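PDB 7E6I: glucose-6-phosphate 1-dehydrogenase from Kluyveromyces lactis, which catalyses the rate-limiting first step of the oxidative pentose-phosphate pathway, oxidising glucose 6-phosphate to 6-phosphogluconolactone with NADP+ as the electron acceptor. Local coordinates for residues A276-D281 with K322-R327; A317-K322 with K441-L446. All coordinates share one frame; numbering follows the deposited sequence.

Contact 1: A276-D281 with K322-R327; sequences AFSPID and KIANER
Phe277 and Ile323 meet as a non-hydrogen-bonded antiparallel pair, their CA atoms 4.2 Å apart. The two residues flanking each of them supply the bonds: Ala324 N gives its hydrogen to Ala276 O at 2.8 Å, and Ser278 N gives its own to Lys322 O at 2.7 Å, the first almost straight with an N-H...O angle of 168°. Above this backbone clasp, Ile323 CG1 stands over the centre of the Phe277 ring in a CH-pi contact, 3.8 Å from the centroid. Ile323 CD1 continues toward the rim and comes within 3.5 Å of Phe277 CE1. Ile323 CG2, anti to the backbone N, takes the other direction and meets Ala276 CB. A water extends the clasp, donating to Ser278 O and accepting from Lys322 N. Farther out, helix 236-254 touches both side chains, through Leu250 at Phe277 and Thr254 at Ile323, and Leu442 of helix 433-451 also touches Phe277. An alanine in place of Phe277 would probably leave Ile323 CG1 and CD1 without the ring they lie on and open a gap toward Leu250 and Leu442. Away from the annotated sites, two loops of the C-terminal domain are thus joined by an isolated antiparallel beta bridge.

Contact 2: A317-K322 with K441-L446; sequences AAIGFK and KLFTPL
Ile319 and Leu446 reach toward each other tip to tip, Ile319 CD1 stopping 3.7 Å from Leu446 CD2. Ile319 CD1 also lies 4.3 Å from Phe443 CE2, so it settles into the dip between Leu446 and the Phe443 ring. Two residues along the strand, Phe321 fills the next dip, between Phe443 and Leu442. Phe321 CZ approaches Phe443 CZ to 3.7 Å, the latter atom lying at the edge of the Phe321 ring and near its plane. The two rings are inclined at 50° with centroids 5.9 Å apart, an oblique pair, neither stacked nor edge-to-face. Leu442 bounds the far side: its CG is anti to the backbone N (chi1 177°), and CD2 comes within 4.1 Å of Phe321 CE1. Helix packing on a sheet is the organising motif here: the axes of strand segment 317-321 and helix segment 441-446 approach to 12.4 Å, their N-to-C directions 125° apart, in the mixed-sheet C-terminal domain of the glucose-6-phosphate dehydrogenase family. Ile319 and Phe321, two positions apart with Gly320 between, both turn their side chains to the helix, while Leu442 and its neighbour Phe443 come from one turn of the helix and Leu446 from the next. Met335 of the neighbouring strand touches both Phe321 and Phe443. From helix 236-254, which carries the probable proton acceptor His245, Met242 reaches Ile319, and Ile238 and Leu247 border Phe443.

In the fold
Read from the N terminus, the segments come in the order 276-281, 317-322, 322-327 and 441-446, so the two contacts cross rather than nest. Contact 1 closes a loop of 40 residues that holds the antiparallel neighbours 285-291 and 316-321. Contact 2 closes a longer one, of 118 residues, including strands 333-338 through 393-401. Lys322 belongs to both, the last residue of one segment and the first of the next. The contacts also touch directly: Phe277 CD2 lies 3.8 Å from Phe321 CD1, and Ile280 CD1 packs on Phe321 and Leu442. The loop after helix 263-276, strand 316-321 and helix 433-451 are thereby tied together at one side of the mixed sheet.

Contact 1: A276-D281 with K322-R327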
loop_
_atom_site.group_PDB
_atom_site.type_symbol
_atom_site.label_atom_id
_atom_site.label_comp_id
_atom_site.label_asym_id
_atom_site.label_seq_id
_atom_site.Cartn_x
_atom_site.Cartn_y
_atom_site.Cartn_z
ATOM N N ALA A 276 -8.088 -18.708 3.436
ATOM C CA ALA A 276 -7.390 -19.983 3.497
ATOM C C ALA A 276 -6.134 -19.933 4.351
ATOM O O ALA A 276 -5.531 -20.984 4.602
ATOM C CB ALA A 276 -7.019 -20.456 2.088
ATOM N N PHE A 277 -5.719 -18.751 4.790
ATOM C CA PHE A 277 -4.570 -18.644 5.675
ATOM C C PHE A 277 -4.848 -19.399 6.969
ATOM O O PHE A 277 -5.907 -19.232 7.580
ATOM C CB PHE A 277 -4.288 -17.172 5.989
ATOM C CG PHE A 277 -3.412 -16.482 4.989
ATOM C CD1 PHE A 277 -3.860 -16.250 3.691
ATOM C CD2 PHE A 277 -2.151 -16.027 5.351
ATOM C CE1 PHE A 277 -3.067 -15.600 2.787
ATOM C CE2 PHE A 277 -1.346 -15.378 4.440
ATOM C CZ PHE A 277 -1.804 -15.162 3.161
ATOM N N SER A 278 -3.899 -20.219 7.399
ATOM C CA SER A 278 -4.016 -20.793 8.724
ATOM C C SER A 278 -3.799 -19.691 9.756
ATOM O O SER A 278 -3.237 -18.646 9.430
ATOM C CB SER A 278 -2.988 -21.902 8.904
ATOM O OG SER A 278 -3.375 -23.041 8.134
ATOM N N PRO A 279 -4.244 -19.882 10.998
ATOM C CA PRO A 279 -3.919 -18.898 12.039
ATOM C C PRO A 279 -2.415 -18.808 12.238
ATOM O O PRO A 279 -1.696 -19.806 12.135
ATOM C CB PRO A 279 -4.611 -19.451 13.290
ATOM C CG PRO A 279 -5.646 -20.401 12.794
ATOM C CD PRO A 279 -5.104 -20.964 11.511
ATOM N N ILE A 280 -1.939 -17.595 12.528
ATOM C CA ILE A 280 -0.519 -17.404 12.777
ATOM C C ILE A 280 -0.108 -18.177 14.020
ATOM O O ILE A 280 -0.733 -18.068 15.087
ATOM C CB ILE A 280 -0.209 -15.909 12.926
ATOM C CG1 ILE A 280 -0.658 -15.151 11.671
ATOM C CG2 ILE A 280 1.264 -15.693 13.258
ATOM C CD1 ILE A 280 -0.695 -13.674 11.837
ATOM N N ASP A 281 0.944 -18.971 13.884
ATOM C CA ASP A 281 1.599 -19.600 15.021
ATOM C C ASP A 281 2.403 -18.527 15.759
ATOM O O ASP A 281 3.368 -17.981 15.210
ATOM C CB ASP A 281 2.462 -20.747 14.505
ATOM C CG ASP A 281 3.319 -21.396 15.580
ATOM O OD1 ASP A 281 3.129 -21.120 16.788
ATOM O OD2 ASP A 281 4.177 -22.228 15.200
ATOM N N LYS A 322 1.119 -19.879 6.677
ATOM C CA LYS A 322 0.763 -21.079 5.939
ATOM C C LYS A 322 -0.621 -20.872 5.354
ATOM O O LYS A 322 -1.522 -20.360 6.027
ATOM C CB LYS A 322 0.766 -22.320 6.827
ATOM C CG LYS A 322 2.162 -22.782 7.264
ATOM C CD LYS A 322 2.912 -23.540 6.123
ATOM C CE LYS A 322 4.313 -24.041 6.576
ATOM N NZ LYS A 322 4.387 -25.542 6.672
ATOM N N ILE A 323 -0.788 -21.275 4.105
ATOM C CA ILE A 323 -2.069 -21.180 3.426
ATOM C C ILE A 323 -2.551 -22.595 3.153
ATOM O O ILE A 323 -1.862 -23.375 2.483
ATOM C CB ILE A 323 -1.962 -20.371 2.137
ATOM C CG1 ILE A 323 -1.375 -18.994 2.432
ATOM C CG2 ILE A 323 -3.316 -20.327 1.452
ATOM C CD1 ILE A 323 -1.256 -18.128 1.196
ATOM N N ALA A 324 -3.730 -22.925 3.667
ATOM C CA ALA A 324 -4.228 -24.294 3.598
ATOM C C ALA A 324 -5.167 -24.446 2.400
ATOM O O ALA A 324 -6.386 -24.498 2.526
ATOM C CB ALA A 324 -4.920 -24.663 4.904
ATOM N N ASN A 325 -4.582 -24.495 1.208
ATOM C CA ASN A 325 -5.362 -24.864 0.042
ATOM C C ASN A 325 -4.491 -25.692 -0.881
ATOM O O ASN A 325 -3.328 -25.982 -0.579
ATOM C CB ASN A 325 -5.984 -23.645 -0.668
ATOM C CG ASN A 325 -4.966 -22.720 -1.320
ATOM O OD1 ASN A 325 -3.802 -23.080 -1.552
ATOM N ND2 ASN A 325 -5.423 -21.498 -1.638
ATOM N N GLU A 326 -5.066 -26.064 -2.025
ATOM C CA GLU A 326 -4.412 -27.019 -2.906
ATOM C C GLU A 326 -3.122 -26.459 -3.504
ATOM O O GLU A 326 -2.142 -27.203 -3.679
ATOM C CB GLU A 326 -5.372 -27.442 -4.007
ATOM C CG GLU A 326 -4.767 -28.463 -4.927
ATOM C CD GLU A 326 -5.816 -29.296 -5.613
ATOM O OE1 GLU A 326 -6.439 -28.788 -6.579
ATOM O OE2 GLU A 326 -6.011 -30.455 -5.180
ATOM N N ARG A 327 -3.101 -25.158 -3.834
ATOM C CA ARG A 327 -1.922 -24.587 -4.475
ATOM C C ARG A 327 -0.765 -24.442 -3.491
ATOM O O ARG A 327 0.396 -24.637 -3.867
ATOM C CB ARG A 327 -2.260 -23.231 -5.109
ATOM C CG ARG A 327 -1.060 -22.533 -5.769
ATOM C CD ARG A 327 -1.463 -21.246 -6.494
ATOM N NE ARG A 327 -2.608 -21.512 -7.348
ATOM C CZ ARG A 327 -2.518 -22.015 -8.576
ATOM N NH1 ARG A 327 -1.320 -22.266 -9.107
ATOM N NH2 ARG A 327 -3.625 -22.264 -9.270
HETATM O O HOH W 1 -0.620 -18.526 8.866
#

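Contact 2: A317-K322 with K441-L446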
loop_
_atom_site.group_PDB
_atom_site.type_symbol
_atom_site.label_atom_id
_atom_site.label_comp_id
_atom_site.label_asym_id
_atom_site.label_seq_id
_atom_site.Cartn_x
_atom_site.Cartn_y
_atom_site.Cartn_z
ATOM N N ALA A 317 9.990 -7.357 12.526
ATOM C CA ALA A 317 9.288 -8.622 12.707
ATOM C C ALA A 317 9.436 -9.495 11.472
ATOM O O ALA A 317 9.308 -9.019 10.340
ATOM C CB ALA A 317 7.793 -8.407 12.998
ATOM N N ALA A 318 9.680 -10.783 11.699
ATOM C CA ALA A 318 9.564 -11.810 10.675
ATOM C C ALA A 318 8.494 -12.780 11.147
ATOM O O ALA A 318 8.510 -13.190 12.311
ATOM C CB ALA A 318 10.899 -12.516 10.436
ATOM N N ILE A 319 7.541 -13.105 10.272
ATOM C CA ILE A 319 6.395 -13.933 10.637
ATOM C C ILE A 319 6.227 -15.032 9.600
ATOM O O ILE A 319 6.266 -14.762 8.395
ATOM C CB ILE A 319 5.093 -13.118 10.734
ATOM C CG1 ILE A 319 5.236 -11.938 11.703
ATOM C CG2 ILE A 319 3.938 -14.023 11.133
ATOM C CD1 ILE A 319 4.094 -10.895 11.568
ATOM N N GLY A 320 6.012 -16.260 10.065
ATOM C CA GLY A 320 5.742 -17.372 9.169
ATOM C C GLY A 320 4.247 -17.508 8.936
ATOM O O GLY A 320 3.440 -17.301 9.840
ATOM N N PHE A 321 3.891 -17.855 7.710
ATOM C CA PHE A 321 2.500 -18.019 7.323
ATOM C C PHE A 321 2.329 -19.340 6.600
ATOM O O PHE A 321 3.265 -19.852 5.976
ATOM C CB PHE A 321 2.034 -16.889 6.402
ATOM C CG PHE A 321 1.911 -15.564 7.086
ATOM C CD1 PHE A 321 0.710 -15.182 7.657
ATOM C CD2 PHE A 321 2.992 -14.698 7.147
ATOM C CE1 PHE A 321 0.587 -13.956 8.283
ATOM C CE2 PHE A 321 2.881 -13.473 7.775
ATOM C CZ PHE A 321 1.663 -13.100 8.343
ATOM N N LYS A 322 1.119 -19.879 6.677
ATOM C CA LYS A 322 0.763 -21.079 5.939
ATOM C C LYS A 322 -0.621 -20.872 5.354
ATOM O O LYS A 322 -1.522 -20.360 6.027
ATOM C CB LYS A 322 0.766 -22.320 6.827
ATOM C CG LYS A 322 2.162 -22.782 7.264
ATOM C CD LYS A 322 2.912 -23.540 6.123
ATOM C CE LYS A 322 4.313 -24.041 6.576
ATOM N NZ LYS A 322 4.387 -25.542 6.672
ATOM N N LYS A 441 -8.963 -10.347 11.324
ATOM C CA LYS A 441 -9.145 -11.611 12.037
ATOM C C LYS A 441 -7.846 -12.405 12.083
ATOM O O LYS A 441 -7.595 -13.142 13.049
ATOM C CB LYS A 441 -10.246 -12.448 11.377
ATOM C CG LYS A 441 -11.659 -12.090 11.802
ATOM C CD LYS A 441 -12.701 -12.562 10.778
ATOM C CE LYS A 441 -14.094 -12.612 11.432
ATOM N NZ LYS A 441 -15.153 -11.787 10.774
ATOM N N LEU A 442 -7.003 -12.248 11.061
ATOM C CA LEU A 442 -5.745 -12.976 10.975
ATOM C C LEU A 442 -4.695 -12.410 11.930
ATOM O O LEU A 442 -4.012 -13.167 12.631
ATOM C CB LEU A 442 -5.239 -12.940 9.529
ATOM C CG LEU A 442 -3.893 -13.609 9.265
ATOM C CD1 LEU A 442 -3.960 -15.083 9.649
ATOM C CD2 LEU A 442 -3.451 -13.451 7.814
ATOM N N PHE A 443 -4.558 -11.084 11.985
ATOM C CA PHE A 443 -3.464 -10.466 12.719
ATOM C C PHE A 443 -3.803 -10.123 14.163
ATOM O O PHE A 443 -2.885 -9.956 14.978
ATOM C CB PHE A 443 -3.020 -9.188 12.017
ATOM C CG PHE A 443 -2.036 -9.419 10.946
ATOM C CD1 PHE A 443 -2.449 -9.804 9.682
ATOM C CD2 PHE A 443 -0.684 -9.290 11.195
ATOM C CE1 PHE A 443 -1.507 -10.040 8.674
ATOM C CE2 PHE A 443 0.253 -9.523 10.195
ATOM C CZ PHE A 443 -0.153 -9.905 8.943
ATOM N N THR A 444 -5.080 -9.980 14.500
ATOM C CA THR A 444 -5.409 -9.547 15.854
ATOM C C THR A 444 -4.887 -10.508 16.916
ATOM O O THR A 444 -4.272 -10.037 17.888
ATOM C CB THR A 444 -6.918 -9.326 15.978
ATOM O OG1 THR A 444 -7.273 -8.115 15.294
ATOM C CG2 THR A 444 -7.310 -9.223 17.445
ATOM N N PRO A 445 -5.049 -11.830 16.799
ATOM C CA PRO A 445 -4.493 -12.706 17.845
ATOM C C PRO A 445 -2.994 -12.534 18.035
ATOM O O PRO A 445 -2.526 -12.487 19.175
ATOM C CB PRO A 445 -4.858 -14.111 17.354
ATOM C CG PRO A 445 -6.032 -13.908 16.460
ATOM C CD PRO A 445 -5.731 -12.615 15.752
ATOM N N LEU A 446 -2.218 -12.426 16.955
ATOM C CA LEU A 446 -0.796 -12.164 17.135
ATOM C C LEU A 446 -0.578 -10.846 17.865
ATOM O O LEU A 446 0.250 -10.763 18.779
ATOM C CB LEU A 446 -0.080 -12.149 15.791
ATOM C CG LEU A 446 1.386 -11.702 15.886
ATOM C CD1 LEU A 446 2.181 -12.648 16.771
ATOM C CD2 LEU A 446 2.043 -11.603 14.518
#